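Local atomic coordinates of probable hydrolase (Pseudomonas aeruginosa, PDB entry 7AL6), a protein that is of unknown function but has the alpha/beta hydrolase fold and is probably a hydrolase, perhaps a lipolytic one. Residues Ile177-Leu185 with Gly262-Glu270. Residues are numbered along the deposited sequence; the frame is centred on the assembly and turned at random.
Sequences ISREAAELL and GHHLHLDDE
I177 meets the H264 imidazole obliquely: its CG2 lies 3.1 Å from H264 ND1, while H264 NE2 is hydrogen-bonded to D38. The second flat group, the D268 carboxylate, receives S178 N at OD1 (2.9 Å); the N-H points almost straight at the oxygen (173°) but arrives 52° out of the carboxylate plane. The same two residues are joined a second time: S178 OG donates to D268 O at 2.7 Å, in the carbonyl plane and on a lone pair. With chi1 at 81°, that hydroxyl sits between its own N and carbonyl carbon, where it also accepts from A181 N (3.1 Å) as the N-cap of helix 179-189. One side chain thus caps the helix and grips the opposing loop. The rest is largely apolar. L267 sends CD2 to A181 CB (3.6 Å) and L185 CG; L184 and L267 run antiparallel alongside each other, meeting at CD1 to CD1 (3.7 Å). H263 is hydrogen-bonded through NE2 to S102 and through ND1 to D126, consistent with a Ser-His-Asp triad. The contact joins the start of helix 179-189 to the H263-bearing loop after strand 255-259, at one edge of the main sheet within this chain, with helix 163-172 touching I177 and H264, and helix 270-284 following.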
ATOM      1  N   ILE A 177     -16.505 -29.394  13.928  1.00 57.05           N
ATOM      2  CA  ILE A 177     -15.199 -29.502  14.628  1.00 43.80           C
ATOM      3  C   ILE A 177     -15.506 -29.458  16.120  1.00 34.61           C
ATOM      4  O   ILE A 177     -16.506 -28.904  16.498  1.00 40.13           O
ATOM      5  CB  ILE A 177     -14.161 -28.446  14.203  1.00 44.17           C
ATOM      6  CG1 ILE A 177     -14.490 -27.044  14.695  1.00 52.00           C
ATOM      7  CG2 ILE A 177     -13.938 -28.458  12.707  1.00 51.19           C
ATOM      8  CD1 ILE A 177     -13.272 -26.176  14.837  1.00 47.65           C
ATOM      9  N   SER A 178     -14.640 -30.020  16.938  1.00 32.47           N
ATOM     10  CA  SER A 178     -14.790 -30.091  18.405  1.00 42.45           C
ATOM     11  C   SER A 178     -14.650 -28.702  19.050  1.00 52.36           C
ATOM     12  O   SER A 178     -14.100 -27.797  18.423  1.00 35.28           O
ATOM     13  CB  SER A 178     -13.813 -31.053  18.960  1.00 35.88           C
ATOM     14  OG  SER A 178     -12.564 -30.457  19.083  1.00 37.89           O
ATOM     15  N   ARG A 179     -15.158 -28.545  20.273  1.00 37.53           N
ATOM     16  CA  ARG A 179     -15.102 -27.276  21.033  1.00 45.02           C
ATOM     17  C   ARG A 179     -13.631 -26.908  21.232  1.00 39.28           C
ATOM     18  O   ARG A 179     -13.303 -25.765  21.009  1.00 33.15           O
ATOM     19  CB  ARG A 179     -15.829 -27.378  22.378  1.00 43.62           C
ATOM     20  CG  ARG A 179     -15.829 -26.083  23.180  1.00 48.88           C
ATOM     21  CD  ARG A 179     -16.740 -26.058  24.399  1.00 57.76           C
ATOM     22  NE  ARG A 179     -18.145 -26.069  24.044  1.00 61.59           N
ATOM     23  CZ  ARG A 179     -18.886 -24.999  23.792  1.00 64.27           C
ATOM     24  NH1 ARG A 179     -18.382 -23.783  23.891  1.00 60.19           N
ATOM     25  NH2 ARG A 179     -20.144 -25.154  23.447  1.00 67.26           N
ATOM     26  N   GLU A 180     -12.789 -27.877  21.570  1.00 29.82           N
ATOM     27  CA  GLU A 180     -11.348 -27.663  21.802  1.00 33.81           C
ATOM     28  C   GLU A 180     -10.683 -27.195  20.508  1.00 38.97           C
ATOM     29  O   GLU A 180      -9.871 -26.315  20.589  1.00 40.89           O
ATOM     30  CB  GLU A 180     -10.696 -28.910  22.373  1.00 43.53           C
ATOM     31  CG  GLU A 180     -11.026 -29.131  23.827  1.00 47.49           C
ATOM     32  CD  GLU A 180     -10.250 -30.252  24.479  1.00 55.20           C
ATOM     33  OE1 GLU A 180      -9.511 -30.931  23.786  1.00 50.49           O
ATOM     34  OE2 GLU A 180     -10.397 -30.424  25.678  1.00 59.97           O
ATOM     35  N   ALA A 181     -11.022 -27.780  19.371  1.00 34.20           N
ATOM     36  CA  ALA A 181     -10.513 -27.337  18.084  1.00 36.32           C
ATOM     37  C   ALA A 181     -10.861 -25.875  17.839  1.00 38.08           C
ATOM     38  O   ALA A 181     -10.000 -25.075  17.439  1.00 30.50           O
ATOM     39  CB  ALA A 181     -11.081 -28.213  16.958  1.00 29.18           C
ATOM     40  N   ALA A 182     -12.127 -25.516  18.062  1.00 28.64           N
ATOM     41  CA  ALA A 182     -12.586 -24.152  17.836  1.00 29.59           C
ATOM     42  C   ALA A 182     -11.922 -23.170  18.791  1.00 34.81           C
ATOM     43  O   ALA A 182     -11.515 -22.080  18.369  1.00 30.82           O
ATOM     44  CB  ALA A 182     -14.099 -24.104  17.927  1.00 30.53           C
ATOM     45  N   GLU A 183     -11.729 -23.572  20.055  1.00 27.46           N
ATOM     46  CA  GLU A 183     -10.946 -22.782  21.003  1.00 37.03           C
ATOM     47  C   GLU A 183      -9.513 -22.568  20.520  1.00 35.57           C
ATOM     48  O   GLU A 183      -8.972 -21.461  20.632  1.00 34.43           O
ATOM     49  CB  GLU A 183     -10.931 -23.470  22.385  1.00 31.21           C
ATOM     50  CG  GLU A 183     -12.310 -23.472  23.044  1.00 43.14           C
ATOM     51  CD  GLU A 183     -12.364 -24.132  24.426  1.00 49.92           C
ATOM     52  OE1 GLU A 183     -11.345 -24.667  24.916  1.00 60.34           O
ATOM     53  OE2 GLU A 183     -13.470 -24.128  24.999  1.00 59.53           O
ATOM     54  N   LEU A 184      -8.842 -23.639  20.082  1.00 28.99           N
ATOM     55  CA  LEU A 184      -7.458 -23.518  19.635  1.00 32.11           C
ATOM     56  C   LEU A 184      -7.350 -22.566  18.442  1.00 25.56           C
ATOM     57  O   LEU A 184      -6.520 -21.658  18.421  1.00 29.63           O
ATOM     58  CB  LEU A 184      -6.917 -24.911  19.307  1.00 35.32           C
ATOM     59  CG  LEU A 184      -6.633 -25.782  20.526  1.00 35.51           C
ATOM     60  CD1 LEU A 184      -6.445 -27.250  20.118  1.00 35.27           C
ATOM     61  CD2 LEU A 184      -5.427 -25.286  21.264  1.00 41.57           C
ATOM     62  N   LEU A 185      -8.223 -22.720  17.459  1.00 25.08           N
ATOM     63  CA  LEU A 185      -8.216 -21.802  16.343  1.00 31.37           C
ATOM     64  C   LEU A 185      -8.535 -20.367  16.770  1.00 37.26           C
ATOM     65  O   LEU A 185      -7.972 -19.420  16.205  1.00 27.86           O
ATOM     66  CB  LEU A 185      -9.184 -22.288  15.293  1.00 28.03           C
ATOM     67  CG  LEU A 185      -8.749 -23.577  14.578  1.00 30.39           C
ATOM     68  CD1 LEU A 185      -9.939 -24.131  13.831  1.00 23.09           C
ATOM     69  CD2 LEU A 185      -7.588 -23.311  13.635  1.00 28.64           C
ATOM     70  N   GLY A 262     -13.673 -36.506  12.055  1.00 32.83           N
ATOM     71  CA  GLY A 262     -14.133 -35.524  11.094  1.00 29.21           C
ATOM     72  C   GLY A 262     -13.009 -34.921  10.249  1.00 24.25           C
ATOM     73  O   GLY A 262     -11.850 -35.317  10.311  1.00 26.62           O
ATOM     74  N   HIS A 263     -13.385 -33.906   9.464  1.00 26.33           N
ATOM     75  CA  HIS A 263     -12.457 -33.225   8.579  1.00 32.07           C
ATOM     76  C   HIS A 263     -11.254 -32.615   9.310  1.00 32.18           C
ATOM     77  O   HIS A 263     -10.145 -32.548   8.751  1.00 28.50           O
ATOM     78  CB  HIS A 263     -13.236 -32.163   7.863  1.00 33.98           C
ATOM     79  CG  HIS A 263     -12.452 -31.401   6.859  1.00 41.93           C
ATOM     80  ND1 HIS A 263     -11.779 -32.012   5.827  1.00 29.86           N
ATOM     81  CD2 HIS A 263     -12.255 -30.074   6.710  1.00 32.61           C
ATOM     82  CE1 HIS A 263     -11.220 -31.091   5.066  1.00 36.28           C
ATOM     83  NE2 HIS A 263     -11.488 -29.906   5.585  1.00 31.11           N
ATOM     84  N   HIS A 264     -11.436 -32.216  10.563  1.00 27.19           N
ATOM     85  CA  HIS A 264     -10.362 -31.691  11.402  1.00 33.44           C
ATOM     86  C   HIS A 264      -9.847 -32.724  12.371  1.00 31.00           C
ATOM     87  O   HIS A 264      -9.459 -32.379  13.488  1.00 30.12           O
ATOM     88  CB  HIS A 264     -10.840 -30.452  12.153  1.00 33.89           C
ATOM     89  CG  HIS A 264     -10.894 -29.222  11.306  1.00 26.67           C
ATOM     90  ND1 HIS A 264     -11.894 -28.992  10.387  1.00 32.12           N
ATOM     91  CD2 HIS A 264     -10.047 -28.160  11.222  1.00 31.17           C
ATOM     92  CE1 HIS A 264     -11.677 -27.833   9.783  1.00 32.68           C
ATOM     93  NE2 HIS A 264     -10.557 -27.315  10.268  1.00 30.79           N
ATOM     94  N   LEU A 265      -9.761 -34.001  11.953  1.00 29.88           N
ATOM     95  CA  LEU A 265      -9.454 -35.062  12.910  1.00 23.96           C
ATOM     96  C   LEU A 265      -8.144 -34.833  13.644  1.00 28.28           C
ATOM     97  O   LEU A 265      -7.977 -35.305  14.779  1.00 27.80           O
ATOM     98  CB  LEU A 265      -9.440 -36.429  12.216  1.00 36.07           C
ATOM     99  CG  LEU A 265      -8.222 -36.785  11.379  1.00 33.98           C
ATOM    100  CD1 LEU A 265      -8.317 -38.285  10.998  1.00 29.31           C
ATOM    101  CD2 LEU A 265      -8.113 -35.927  10.121  1.00 26.80           C
ATOM    102  N   HIS A 266      -7.175 -34.199  13.001  1.00 28.06           N
ATOM    103  CA  HIS A 266      -5.829 -33.911  13.558  1.00 24.58           C
ATOM    104  C   HIS A 266      -5.906 -32.871  14.679  1.00 25.56           C
ATOM    105  O   HIS A 266      -4.990 -32.805  15.429  1.00 27.06           O
ATOM    106  CB  HIS A 266      -4.863 -33.463  12.462  1.00 28.77           C
ATOM    107  CG  HIS A 266      -5.199 -32.133  11.912  1.00 21.89           C
ATOM    108  ND1 HIS A 266      -6.334 -31.903  11.242  1.00 29.01           N
ATOM    109  CD2 HIS A 266      -4.560 -30.962  11.960  1.00 27.65           C
ATOM    110  CE1 HIS A 266      -6.377 -30.652  10.878  1.00 32.25           C
ATOM    111  NE2 HIS A 266      -5.312 -30.066  11.298  1.00 25.20           N
ATOM    112  N   LEU A 267      -6.923 -32.024  14.684  1.00 25.18           N
ATOM    113  CA  LEU A 267      -7.091 -30.959  15.702  1.00 32.97           C
ATOM    114  C   LEU A 267      -8.222 -31.228  16.704  1.00 33.26           C
ATOM    115  O   LEU A 267      -8.104 -30.759  17.815  1.00 30.38           O
ATOM    116  CB  LEU A 267      -7.361 -29.659  14.958  1.00 25.97           C
ATOM    117  CG  LEU A 267      -7.598 -28.439  15.832  1.00 28.64           C
ATOM    118  CD1 LEU A 267      -6.319 -28.012  16.493  1.00 28.37           C
ATOM    119  CD2 LEU A 267      -8.197 -27.320  15.027  1.00 23.94           C
ATOM    120  N   ASP A 268      -9.213 -32.039  16.354  1.00 31.24           N
ATOM    121  CA  ASP A 268     -10.421 -32.247  17.181  1.00 31.20           C
ATOM    122  C   ASP A 268     -10.052 -32.784  18.556  1.00 30.67           C
ATOM    123  O   ASP A 268     -10.569 -32.286  19.503  1.00 35.82           O
ATOM    124  CB  ASP A 268     -11.405 -33.191  16.509  1.00 30.61           C
ATOM    125  CG  ASP A 268     -12.220 -32.492  15.463  1.00 35.09           C
ATOM    126  OD1 ASP A 268     -12.406 -31.317  15.609  1.00 35.46           O
ATOM    127  OD2 ASP A 268     -12.594 -33.118  14.516  1.00 33.11           O
ATOM    128  N   ASP A 269      -9.130 -33.718  18.648  1.00 34.28           N
ATOM    129  CA  ASP A 269      -8.821 -34.308  19.935  1.00 30.04           C
ATOM    130  C   ASP A 269      -7.443 -34.933  19.879  1.00 29.86           C
ATOM    131  O   ASP A 269      -6.822 -35.046  18.820  1.00 35.15           O
ATOM    132  CB  ASP A 269      -9.869 -35.359  20.348  1.00 39.09           C
ATOM    133  CG  ASP A 269     -10.101 -36.406  19.272  1.00 41.64           C
ATOM    134  OD1 ASP A 269      -9.110 -36.916  18.688  1.00 38.08           O
ATOM    135  OD2 ASP A 269     -11.277 -36.682  18.988  1.00 48.35           O
ATOM    136  N   GLU A 270      -6.960 -35.331  21.047  1.00 34.07           N
ATOM    137  CA  GLU A 270      -5.620 -35.898  21.107  1.00 38.67           C
ATOM    138  C   GLU A 270      -5.573 -37.255  20.424  1.00 42.04           C
ATOM    139  O   GLU A 270      -4.538 -37.606  19.859  1.00 36.06           O
ATOM    140  CB  GLU A 270      -5.139 -36.020  22.550  1.00 41.68           C
ATOM    141  CG  GLU A 270      -4.706 -34.684  23.169  1.00 52.51           C
ATOM    142  CD  GLU A 270      -3.493 -34.065  22.466  1.00 47.36           C
ATOM    143  OE1 GLU A 270      -2.522 -34.805  22.190  1.00 49.64           O
ATOM    144  OE2 GLU A 270      -3.524 -32.846  22.188  1.00 46.04           O
TER